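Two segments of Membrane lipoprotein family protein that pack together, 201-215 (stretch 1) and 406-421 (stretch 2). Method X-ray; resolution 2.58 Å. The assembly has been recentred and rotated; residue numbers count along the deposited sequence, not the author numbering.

Stretch 1 201-215: FHIGYLYGVQYYNQA
Stretch 2 (406-421) SIIEELKAGNLEAALE

How do the two backbones lie against each other? Residues 201-214 form one helix, already under way before Phe201, and a second helix enters at Ser406 and runs through the 406-412 segment. The two run nearly parallel, with 11° between their N-to-C directions and 9.9 Å between axes at closest approach. The register is set by three CA-CA pairs: Ile203 with Ile408 at 6.6 Å, Tyr207 with Leu411 at 6.4 Å, and Gln210 with Gly414 at 6.5 Å. Gly414, at phi/psi 80/9, ends the second helix in a Schellman motif, its N bonding Leu411 O at 2.9 Å while Asn415 N reaches Glu410 O, also at 2.9 Å. Asn415 (-90/79) then leads into a 3-10 segment, 416-419, which keeps the chain beside the first helix.

Which side chains fill the space between the helices? Ile203 (m, t) sets CG1 3.9 Å from both Ile407 CG2 and Ile408 CD1. Ile408 (m, m) also places CD1 over one face of the His202 ring (chi1 t), 3.8 Å from its centroid and 3° off the normal, a CH-pi contact. Leu206 (t, p) points toward the second helix, where its CD2 lies 3.5 Å from Leu411 CB and 3.9 Å from Ile408 CG2. Leu411 (m, t) brings CD1 to 3.6 Å from Ile203 O.

What packs against the segment beyond the turn? Tyr207 (chi1 t, chi2 -85°) extends its ring there: CE2 is 3.8 Å from Leu416 CB, CD2 is 4.1 Å from Ala419 CB, and Leu416 O sits at the ring edge, 3.7 Å from CE2. Leu416 (m, t) has the largest covered area of any residue in the contact; its CD2 packs 3.3 Å from Gln210 CB, and its CD1 lies 4.2 Å from Tyr211 CD2.

How do polar groups secure the helix end? Carbonyls near a helix C-terminus lack the full set of amide partners found farther back, and two glutamines donate to carbonyls here. Gln210 (m, m, chi3 64°) sends NE2 to Leu411 O at 2.7 Å, with an N-H...O angle of 162°; that oxygen thus accepts from both Gln210 NE2 and Gly414 N. Asn213 ND2 donates to Gln210 OE1 at 3.1 Å, engaging the other end of the amide. One turn on, Gln214 (m, t, chi3 13°) donates from NE2 to Gly414 O at 2.7 Å and 141°. An ideal CB on Gly414 would lie 3.4 Å from Gln214 NE2 and, at these backbone angles, jam against the preceding carbonyl oxygen.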

# COMPACT_ATOMS: atom_id res chain seq x y z
N PHE C 201 -3.18 -3.19 7.31
CA PHE C 201 -3.28 -1.73 7.13
C PHE C 201 -4.22 -1.18 8.18
O PHE C 201 -3.84 -0.30 8.94
CB PHE C 201 -3.79 -1.33 5.72
CG PHE C 201 -2.73 -1.31 4.65
CD1 PHE C 201 -1.79 -0.30 4.60
CD2 PHE C 201 -2.67 -2.31 3.67
CE1 PHE C 201 -0.81 -0.28 3.60
CE2 PHE C 201 -1.70 -2.29 2.68
CZ PHE C 201 -0.77 -1.27 2.64
N HIS C 202 -5.44 -1.72 8.22
CA HIS C 202 -6.47 -1.23 9.12
C HIS C 202 -5.94 -1.20 10.54
O HIS C 202 -5.89 -0.15 11.17
CB HIS C 202 -7.73 -2.08 9.05
CG HIS C 202 -8.88 -1.51 9.81
ND1 HIS C 202 -10.10 -2.14 9.89
CD2 HIS C 202 -9.01 -0.36 10.53
CE1 HIS C 202 -10.93 -1.40 10.61
NE2 HIS C 202 -10.29 -0.33 11.02
N ILE C 203 -5.52 -2.35 11.04
CA ILE C 203 -4.97 -2.44 12.39
C ILE C 203 -3.87 -1.41 12.64
O ILE C 203 -3.85 -0.78 13.68
CB ILE C 203 -4.40 -3.85 12.67
CG1 ILE C 203 -5.56 -4.82 12.91
CG2 ILE C 203 -3.43 -3.84 13.84
CD1 ILE C 203 -5.12 -6.27 12.90
N GLY C 204 -2.95 -1.25 11.71
CA GLY C 204 -1.84 -0.33 11.91
C GLY C 204 -2.27 1.12 11.90
O GLY C 204 -1.73 1.95 12.62
N TYR C 205 -3.27 1.42 11.07
CA TYR C 205 -3.73 2.78 10.89
C TYR C 205 -4.47 3.23 12.14
O TYR C 205 -4.22 4.32 12.63
CB TYR C 205 -4.62 2.87 9.64
CG TYR C 205 -5.08 4.26 9.26
CD1 TYR C 205 -4.17 5.30 9.07
CD2 TYR C 205 -6.44 4.53 9.07
CE1 TYR C 205 -4.60 6.58 8.70
CE2 TYR C 205 -6.87 5.80 8.70
CZ TYR C 205 -5.95 6.82 8.52
OH TYR C 205 -6.39 8.07 8.17
N LEU C 206 -5.37 2.39 12.64
CA LEU C 206 -6.09 2.67 13.88
C LEU C 206 -5.15 2.73 15.07
O LEU C 206 -5.25 3.61 15.92
CB LEU C 206 -7.13 1.58 14.14
CG LEU C 206 -8.07 1.75 15.34
CD1 LEU C 206 -8.82 3.08 15.35
CD2 LEU C 206 -9.06 0.60 15.33
N TYR C 207 -4.23 1.78 15.12
CA TYR C 207 -3.21 1.80 16.15
C TYR C 207 -2.56 3.16 16.18
O TYR C 207 -2.47 3.77 17.23
CB TYR C 207 -2.15 0.73 15.90
CG TYR C 207 -1.08 0.72 16.97
CD1 TYR C 207 -0.00 1.58 16.88
CD2 TYR C 207 -1.17 -0.11 18.08
CE1 TYR C 207 0.98 1.60 17.84
CE2 TYR C 207 -0.19 -0.10 19.06
CZ TYR C 207 0.88 0.77 18.93
OH TYR C 207 1.88 0.83 19.87
N GLY C 208 -2.08 3.61 15.03
CA GLY C 208 -1.36 4.87 14.92
C GLY C 208 -2.17 6.08 15.34
O GLY C 208 -1.63 7.03 15.88
N VAL C 209 -3.47 6.06 15.09
CA VAL C 209 -4.35 7.17 15.47
C VAL C 209 -4.56 7.18 16.98
O VAL C 209 -4.52 8.24 17.60
CB VAL C 209 -5.73 7.10 14.77
CG1 VAL C 209 -6.74 8.04 15.42
CG2 VAL C 209 -5.60 7.40 13.28
N GLN C 210 -4.80 6.00 17.56
CA GLN C 210 -5.02 5.90 19.00
C GLN C 210 -3.74 6.22 19.75
O GLN C 210 -3.80 6.80 20.83
CB GLN C 210 -5.47 4.50 19.39
CG GLN C 210 -6.84 4.11 18.87
CD GLN C 210 -7.94 4.96 19.46
OE1 GLN C 210 -7.98 6.16 19.24
NE2 GLN C 210 -8.84 4.34 20.21
N TYR C 211 -2.60 5.85 19.17
CA TYR C 211 -1.31 6.15 19.75
C TYR C 211 -1.19 7.65 19.88
O TYR C 211 -0.94 8.17 20.97
CB TYR C 211 -0.20 5.58 18.86
CG TYR C 211 1.21 5.61 19.41
CD1 TYR C 211 2.02 6.73 19.24
CD2 TYR C 211 1.75 4.50 20.06
CE1 TYR C 211 3.33 6.75 19.70
CE2 TYR C 211 3.06 4.51 20.53
CZ TYR C 211 3.84 5.64 20.34
OH TYR C 211 5.13 5.68 20.81
N TYR C 212 -1.41 8.35 18.78
CA TYR C 212 -1.40 9.81 18.75
C TYR C 212 -2.34 10.37 19.80
O TYR C 212 -1.92 11.13 20.64
CB TYR C 212 -1.79 10.32 17.38
CG TYR C 212 -1.73 11.81 17.27
CD1 TYR C 212 -0.53 12.45 17.02
CD2 TYR C 212 -2.86 12.58 17.45
CE1 TYR C 212 -0.47 13.82 16.93
CE2 TYR C 212 -2.81 13.96 17.37
CZ TYR C 212 -1.61 14.57 17.10
OH TYR C 212 -1.57 15.94 17.01
N ASN C 213 -3.61 9.97 19.75
CA ASN C 213 -4.61 10.37 20.75
C ASN C 213 -4.19 10.21 22.20
O ASN C 213 -4.34 11.15 22.98
CB ASN C 213 -5.89 9.58 20.54
CG ASN C 213 -6.68 10.08 19.36
OD1 ASN C 213 -6.52 11.21 18.92
ND2 ASN C 213 -7.55 9.24 18.84
N GLN C 214 -3.68 9.03 22.55
CA GLN C 214 -3.21 8.77 23.92
C GLN C 214 -1.98 9.57 24.29
O GLN C 214 -1.93 10.15 25.36
CB GLN C 214 -2.94 7.29 24.14
CG GLN C 214 -4.23 6.51 24.32
CD GLN C 214 -4.00 5.03 24.55
OE1 GLN C 214 -2.88 4.59 24.82
NE2 GLN C 214 -5.08 4.24 24.45
N ALA C 215 -1.01 9.65 23.39
CA ALA C 215 0.20 10.45 23.66
C ALA C 215 -0.05 11.96 23.65
O ALA C 215 0.89 12.72 23.81
CB ALA C 215 1.31 10.11 22.66
N SER C 406 -11.71 -8.51 16.40
CA SER C 406 -11.66 -8.19 17.83
C SER C 406 -10.42 -7.36 18.20
O SER C 406 -10.46 -6.64 19.19
CB SER C 406 -11.79 -9.46 18.68
OG SER C 406 -10.91 -10.47 18.23
N ILE C 407 -9.35 -7.44 17.43
CA ILE C 407 -8.27 -6.46 17.60
C ILE C 407 -8.78 -5.02 17.39
O ILE C 407 -8.38 -4.10 18.11
CB ILE C 407 -7.07 -6.72 16.67
CG1 ILE C 407 -6.35 -8.01 17.09
CG2 ILE C 407 -6.09 -5.54 16.69
CD1 ILE C 407 -5.21 -8.45 16.17
N ILE C 408 -9.67 -4.82 16.43
CA ILE C 408 -10.27 -3.52 16.19
C ILE C 408 -11.17 -3.06 17.35
O ILE C 408 -11.09 -1.90 17.75
CB ILE C 408 -11.05 -3.49 14.86
CG1 ILE C 408 -10.12 -3.82 13.68
CG2 ILE C 408 -11.77 -2.15 14.66
CD1 ILE C 408 -8.89 -2.93 13.59
N GLU C 409 -12.04 -3.95 17.87
CA GLU C 409 -12.84 -3.65 19.08
C GLU C 409 -11.96 -3.08 20.19
O GLU C 409 -12.32 -2.10 20.86
CB GLU C 409 -13.53 -4.90 19.63
CG GLU C 409 -14.87 -5.28 18.99
CD GLU C 409 -15.35 -6.69 19.38
OE1 GLU C 409 -15.27 -7.09 20.58
OE2 GLU C 409 -15.80 -7.43 18.47
N GLU C 410 -10.81 -3.73 20.37
CA GLU C 410 -9.87 -3.41 21.43
C GLU C 410 -9.15 -2.10 21.19
O GLU C 410 -9.00 -1.31 22.11
CB GLU C 410 -8.83 -4.54 21.58
CG GLU C 410 -9.40 -5.88 22.05
CD GLU C 410 -10.18 -5.77 23.35
OE1 GLU C 410 -9.72 -5.07 24.28
OE2 GLU C 410 -11.27 -6.38 23.42
N LEU C 411 -8.68 -1.89 19.96
CA LEU C 411 -8.07 -0.60 19.58
C LEU C 411 -9.07 0.55 19.63
O LEU C 411 -8.74 1.63 20.10
CB LEU C 411 -7.47 -0.69 18.18
CG LEU C 411 -6.23 -1.56 18.08
CD1 LEU C 411 -5.68 -1.51 16.66
CD2 LEU C 411 -5.16 -1.11 19.05
N LYS C 412 -10.30 0.32 19.17
CA LYS C 412 -11.37 1.30 19.33
C LYS C 412 -11.59 1.65 20.80
O LYS C 412 -11.99 2.77 21.11
CB LYS C 412 -12.68 0.78 18.75
CG LYS C 412 -12.78 0.81 17.24
CD LYS C 412 -14.23 0.71 16.79
CE LYS C 412 -14.37 0.57 15.28
NZ LYS C 412 -15.77 0.83 14.85
N ALA C 413 -11.33 0.69 21.68
CA ALA C 413 -11.44 0.88 23.13
C ALA C 413 -10.20 1.50 23.77
O ALA C 413 -10.15 1.66 24.98
CB ALA C 413 -11.75 -0.45 23.79
N GLY C 414 -9.16 1.81 23.00
CA GLY C 414 -7.95 2.38 23.57
C GLY C 414 -7.00 1.38 24.20
O GLY C 414 -6.01 1.75 24.84
N ASN C 415 -7.30 0.10 24.01
CA ASN C 415 -6.42 -0.97 24.46
C ASN C 415 -5.40 -1.33 23.34
O ASN C 415 -5.56 -2.32 22.62
CB ASN C 415 -7.28 -2.16 24.92
CG ASN C 415 -6.47 -3.41 25.21
OD1 ASN C 415 -5.26 -3.35 25.44
ND2 ASN C 415 -7.14 -4.55 25.18
N LEU C 416 -4.35 -0.51 23.20
CA LEU C 416 -3.37 -0.67 22.11
C LEU C 416 -2.59 -1.97 22.17
O LEU C 416 -2.15 -2.45 21.13
CB LEU C 416 -2.34 0.45 22.10
CG LEU C 416 -2.80 1.90 22.10
CD1 LEU C 416 -1.60 2.82 21.87
CD2 LEU C 416 -3.89 2.14 21.08
N GLU C 417 -2.36 -2.51 23.36
CA GLU C 417 -1.48 -3.67 23.51
C GLU C 417 -2.05 -4.95 22.84
O GLU C 417 -1.31 -5.91 22.62
CB GLU C 417 -1.13 -3.92 24.99
CG GLU C 417 -0.25 -2.83 25.61
CD GLU C 417 -0.22 -2.87 27.15
OE1 GLU C 417 0.02 -1.81 27.77
OE2 GLU C 417 -0.44 -3.96 27.74
N ALA C 418 -3.35 -4.92 22.52
CA ALA C 418 -4.02 -6.02 21.79
C ALA C 418 -3.40 -6.31 20.43
O ALA C 418 -3.39 -7.45 20.00
CB ALA C 418 -5.51 -5.73 21.62
N ALA C 419 -2.89 -5.27 19.77
CA ALA C 419 -2.28 -5.39 18.45
C ALA C 419 -0.85 -5.96 18.46
O ALA C 419 -0.35 -6.36 17.41
CB ALA C 419 -2.28 -4.03 17.76
N LEU C 420 -0.22 -6.00 19.63
CA LEU C 420 1.19 -6.41 19.77
C LEU C 420 1.34 -7.75 20.48
O LEU C 420 0.35 -8.41 20.80
CB LEU C 420 1.94 -5.33 20.56
CG LEU C 420 1.72 -3.89 20.10
CD1 LEU C 420 2.26 -2.88 21.10
CD2 LEU C 420 2.39 -3.70 18.75
N GLU C 421 2.58 -8.13 20.74
CA GLU C 421 2.89 -9.36 21.47
C GLU C 421 3.41 -9.04 22.88
O GLU C 421 3.31 -9.86 23.80
CB GLU C 421 3.93 -10.16 20.70
CG GLU C 421 3.50 -10.56 19.29
CD GLU C 421 4.67 -10.99 18.41
OE1 GLU C 421 5.83 -10.79 18.82
OE2 GLU C 421 4.44 -11.52 17.29